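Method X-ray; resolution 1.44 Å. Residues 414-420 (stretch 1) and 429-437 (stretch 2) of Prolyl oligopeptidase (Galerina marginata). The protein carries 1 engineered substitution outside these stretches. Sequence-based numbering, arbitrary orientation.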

# COMPACT_ATOMS: atom_id res chain seq x y z
N GLN A 414 -12.33 7.20 -24.59
CA GLN A 414 -11.34 6.90 -25.58
C GLN A 414 -11.52 5.50 -26.15
O GLN A 414 -12.20 4.65 -25.56
CB GLN A 414 -9.93 7.08 -24.98
CG GLN A 414 -9.68 8.50 -24.60
CD GLN A 414 -8.34 8.75 -23.94
OE1 GLN A 414 -7.72 7.88 -23.37
NE2 GLN A 414 -7.92 10.01 -23.97
N THR A 415 -10.89 5.27 -27.30
CA THR A 415 -11.03 4.02 -28.02
C THR A 415 -9.97 2.99 -27.71
O THR A 415 -9.79 2.05 -28.49
CB THR A 415 -11.02 4.26 -29.52
OG1 THR A 415 -9.79 4.93 -29.87
CG2 THR A 415 -12.25 5.12 -29.93
N HIS A 416 -9.25 3.14 -26.60
CA HIS A 416 -8.21 2.20 -26.17
C HIS A 416 -8.28 2.09 -24.66
O HIS A 416 -8.84 2.91 -23.96
CB HIS A 416 -6.79 2.63 -26.60
CG HIS A 416 -6.33 3.85 -25.91
ND1 HIS A 416 -6.59 5.13 -26.38
CD2 HIS A 416 -5.69 4.00 -24.73
CE1 HIS A 416 -6.11 6.00 -25.51
NE2 HIS A 416 -5.57 5.35 -24.50
N PHE A 417 -7.63 1.05 -24.16
CA PHE A 417 -7.27 0.96 -22.76
C PHE A 417 -5.92 0.25 -22.65
O PHE A 417 -5.46 -0.41 -23.59
CB PHE A 417 -8.33 0.27 -21.90
CG PHE A 417 -8.67 -1.16 -22.28
CD1 PHE A 417 -7.97 -2.20 -21.72
CD2 PHE A 417 -9.72 -1.43 -23.16
CE1 PHE A 417 -8.33 -3.53 -22.07
CE2 PHE A 417 -10.05 -2.73 -23.49
CZ PHE A 417 -9.35 -3.76 -22.95
N PHE A 418 -5.31 0.36 -21.46
CA PHE A 418 -4.09 -0.34 -21.15
C PHE A 418 -4.28 -1.27 -19.96
O PHE A 418 -5.16 -1.11 -19.11
CB PHE A 418 -2.94 0.63 -20.77
CG PHE A 418 -2.58 1.55 -21.85
CD1 PHE A 418 -1.81 1.11 -22.92
CD2 PHE A 418 -3.03 2.86 -21.84
CE1 PHE A 418 -1.52 1.96 -23.96
CE2 PHE A 418 -2.68 3.72 -22.91
CZ PHE A 418 -1.98 3.25 -23.94
N LEU A 419 -3.42 -2.28 -19.94
CA LEU A 419 -3.23 -3.16 -18.78
C LEU A 419 -1.79 -3.08 -18.33
O LEU A 419 -0.86 -3.13 -19.16
CB LEU A 419 -3.56 -4.62 -19.10
CG LEU A 419 -4.90 -4.90 -19.71
CD1 LEU A 419 -4.96 -6.40 -20.14
CD2 LEU A 419 -6.00 -4.57 -18.79
N THR A 420 -1.60 -2.95 -17.03
CA THR A 420 -0.26 -3.06 -16.44
C THR A 420 -0.18 -4.41 -15.73
O THR A 420 -1.03 -4.74 -14.90
CB THR A 420 0.09 -1.90 -15.54
OG1 THR A 420 -0.83 -1.78 -14.50
CG2 THR A 420 0.01 -0.60 -16.33
N THR A 429 4.91 -5.31 -17.77
CA THR A 429 4.47 -5.29 -19.14
C THR A 429 3.28 -4.35 -19.25
O THR A 429 2.37 -4.37 -18.40
CB THR A 429 4.09 -6.67 -19.57
OG1 THR A 429 5.28 -7.47 -19.55
CG2 THR A 429 3.48 -6.70 -20.98
N ILE A 430 3.26 -3.52 -20.29
CA ILE A 430 2.13 -2.64 -20.56
C ILE A 430 1.51 -3.13 -21.86
O ILE A 430 2.17 -3.12 -22.90
CB ILE A 430 2.55 -1.16 -20.67
CG1 ILE A 430 3.26 -0.68 -19.39
CG2 ILE A 430 1.35 -0.31 -21.02
CD1 ILE A 430 4.15 0.46 -19.52
N ALA A 431 0.26 -3.60 -21.78
CA ALA A 431 -0.49 -4.07 -22.93
C ALA A 431 -1.52 -3.03 -23.31
O ALA A 431 -1.98 -2.25 -22.48
CB ALA A 431 -1.18 -5.38 -22.63
N ARG A 432 -1.85 -3.01 -24.61
CA ARG A 432 -2.80 -2.06 -25.18
C ARG A 432 -3.89 -2.82 -25.90
O ARG A 432 -3.61 -3.74 -26.67
CB ARG A 432 -2.10 -1.12 -26.16
CG ARG A 432 -3.01 -0.05 -26.78
CD ARG A 432 -2.21 1.04 -27.55
NE ARG A 432 -1.52 0.43 -28.66
CZ ARG A 432 -1.88 0.52 -29.94
NH1 ARG A 432 -2.90 1.28 -30.34
NH2 ARG A 432 -1.17 -0.14 -30.83
N TYR A 433 -5.11 -2.35 -25.73
CA TYR A 433 -6.27 -2.83 -26.48
C TYR A 433 -6.81 -1.64 -27.26
O TYR A 433 -7.19 -0.62 -26.67
CB TYR A 433 -7.33 -3.41 -25.56
CG TYR A 433 -8.46 -4.11 -26.31
CD1 TYR A 433 -9.51 -3.40 -26.84
CD2 TYR A 433 -8.43 -5.48 -26.50
CE1 TYR A 433 -10.53 -4.01 -27.55
CE2 TYR A 433 -9.47 -6.12 -27.21
CZ TYR A 433 -10.49 -5.37 -27.71
OH TYR A 433 -11.50 -5.99 -28.40
N ASP A 434 -6.85 -1.78 -28.60
CA ASP A 434 -7.26 -0.70 -29.50
C ASP A 434 -8.53 -1.12 -30.22
O ASP A 434 -8.48 -1.97 -31.11
CB ASP A 434 -6.13 -0.44 -30.48
CG ASP A 434 -6.46 0.61 -31.53
OD1 ASP A 434 -7.54 1.22 -31.45
OD2 ASP A 434 -5.59 0.80 -32.42
N PHE A 435 -9.67 -0.50 -29.84
CA PHE A 435 -10.96 -0.87 -30.43
C PHE A 435 -11.03 -0.50 -31.91
O PHE A 435 -11.88 -1.04 -32.60
CB PHE A 435 -12.12 -0.20 -29.71
CG PHE A 435 -12.50 -0.81 -28.39
CD1 PHE A 435 -13.43 -1.81 -28.32
CD2 PHE A 435 -11.89 -0.38 -27.23
CE1 PHE A 435 -13.79 -2.37 -27.09
CE2 PHE A 435 -12.23 -0.93 -25.99
CZ PHE A 435 -13.20 -1.92 -25.93
N THR A 436 -10.19 0.42 -32.39
CA THR A 436 -10.23 0.82 -33.79
C THR A 436 -9.51 -0.15 -34.71
O THR A 436 -9.66 -0.04 -35.94
CB THR A 436 -9.66 2.23 -34.03
OG1 THR A 436 -8.25 2.23 -33.95
CG2 THR A 436 -10.20 3.25 -33.07
N ALA A 437 -8.76 -1.12 -34.19
CA ALA A 437 -7.99 -2.04 -35.01
C ALA A 437 -8.87 -3.18 -35.50
O ALA A 437 -9.92 -3.47 -34.93
CB ALA A 437 -6.85 -2.63 -34.18
O HOH W 1 -7.39 3.61 -30.14

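Residues 416-420 and 429-434 form neighbouring antiparallel strands, their axes 4.6 Å apart at closest approach and their directions 158° apart. The backbone supplies the polar attachment. At the hydrogen-bonded pair Phe417 and Tyr433, Phe417 N donates to Tyr433 O (3.0 Å) and Tyr433 N to Phe417 O (2.9 Å); two residues along, Leu419 N donates to Ala431 O and Ala431 N to Leu419 O, both at 2.9 Å. A fifth bond, from Phe435 N to Thr415 O (2.9 Å), carries the pairing just past the strands. Between these rungs the alpha carbons lie close to the opposing carbonyls, as in His416 CA to Tyr433 O, 3.0 Å, and Phe418 CA to Ala431 O, 3.1 Å, so the carbonyls of both hydrogen-bonded pairs also receive CA-H...O contacts.

Side chains alternate between the two faces of the sheet. Phe417, Leu419, Ala431 and Tyr433 share one face, and the rotamers of the two aromatic residues differ in a telling way. Phe417 takes chi1 near 60° (p), which brings the end of its side chain nearer to the partner strand, and chi2 of 90° turns the ring so that one face receives Tyr433 CB. That carbon sits 3.5 Å from the ring centroid and only 20° off the normal, a CH-pi contact, with Phe417 CZ to Tyr433 CB at 3.3 Å. Tyr433, with chi1 at -171° (t), leads its ring away from the first strand. The two rings are nearly parallel (11°) but slid apart, their centroids 5.0 Å from each other, so that they barely overlap. A tyrosine suits this position because its methylene and ring pack against the phenylalanine while its hydroxyl is hydrogen-bonded elsewhere in the structure. Phe435, whose CA-to-CB bond points toward the first stretch, meets the edge of the Phe417 ring, CE2 to CE2 at 3.8 Å. Farther along, Leu419 faces the small Ala431, with their CB atoms 4.3 Å apart.

His416, Phe418, Thr420, Ile430, Arg432 and Asp434 occupy the other face. Phe418, in the m rotamer, places its ring beside two side chains of the second strand: its CD1 is 4.0 Å from Ile430 CG2, and its CE1 is 3.8 Å from Arg432 CD. Arginine fits this partly exposed site because its aliphatic portion can lie against a buried aromatic ring while its guanidinium serves a polar role; with chi1 and chi2 both t and chi3 p, NH1 reaches Asp434 OD2 in a 3.4 Å salt bridge.

Asp434 also opens a type I turn to Ala437. Its t rotamer lets OD1 accept from Thr436 N (2.9 Å) and from Thr436 OG1 (2.8 Å), the latter favoured by the p rotamer of the threonine. A water links this turn to the first stretch, donating to Asp434 OD1 (2.7 Å) and hydrogen-bonding with Thr415 OG1 (2.8 Å), while the methyl Thr436 CG2 lies 3.6 Å from Thr415 OG1. Altogether 634 Å² is buried between the stretches.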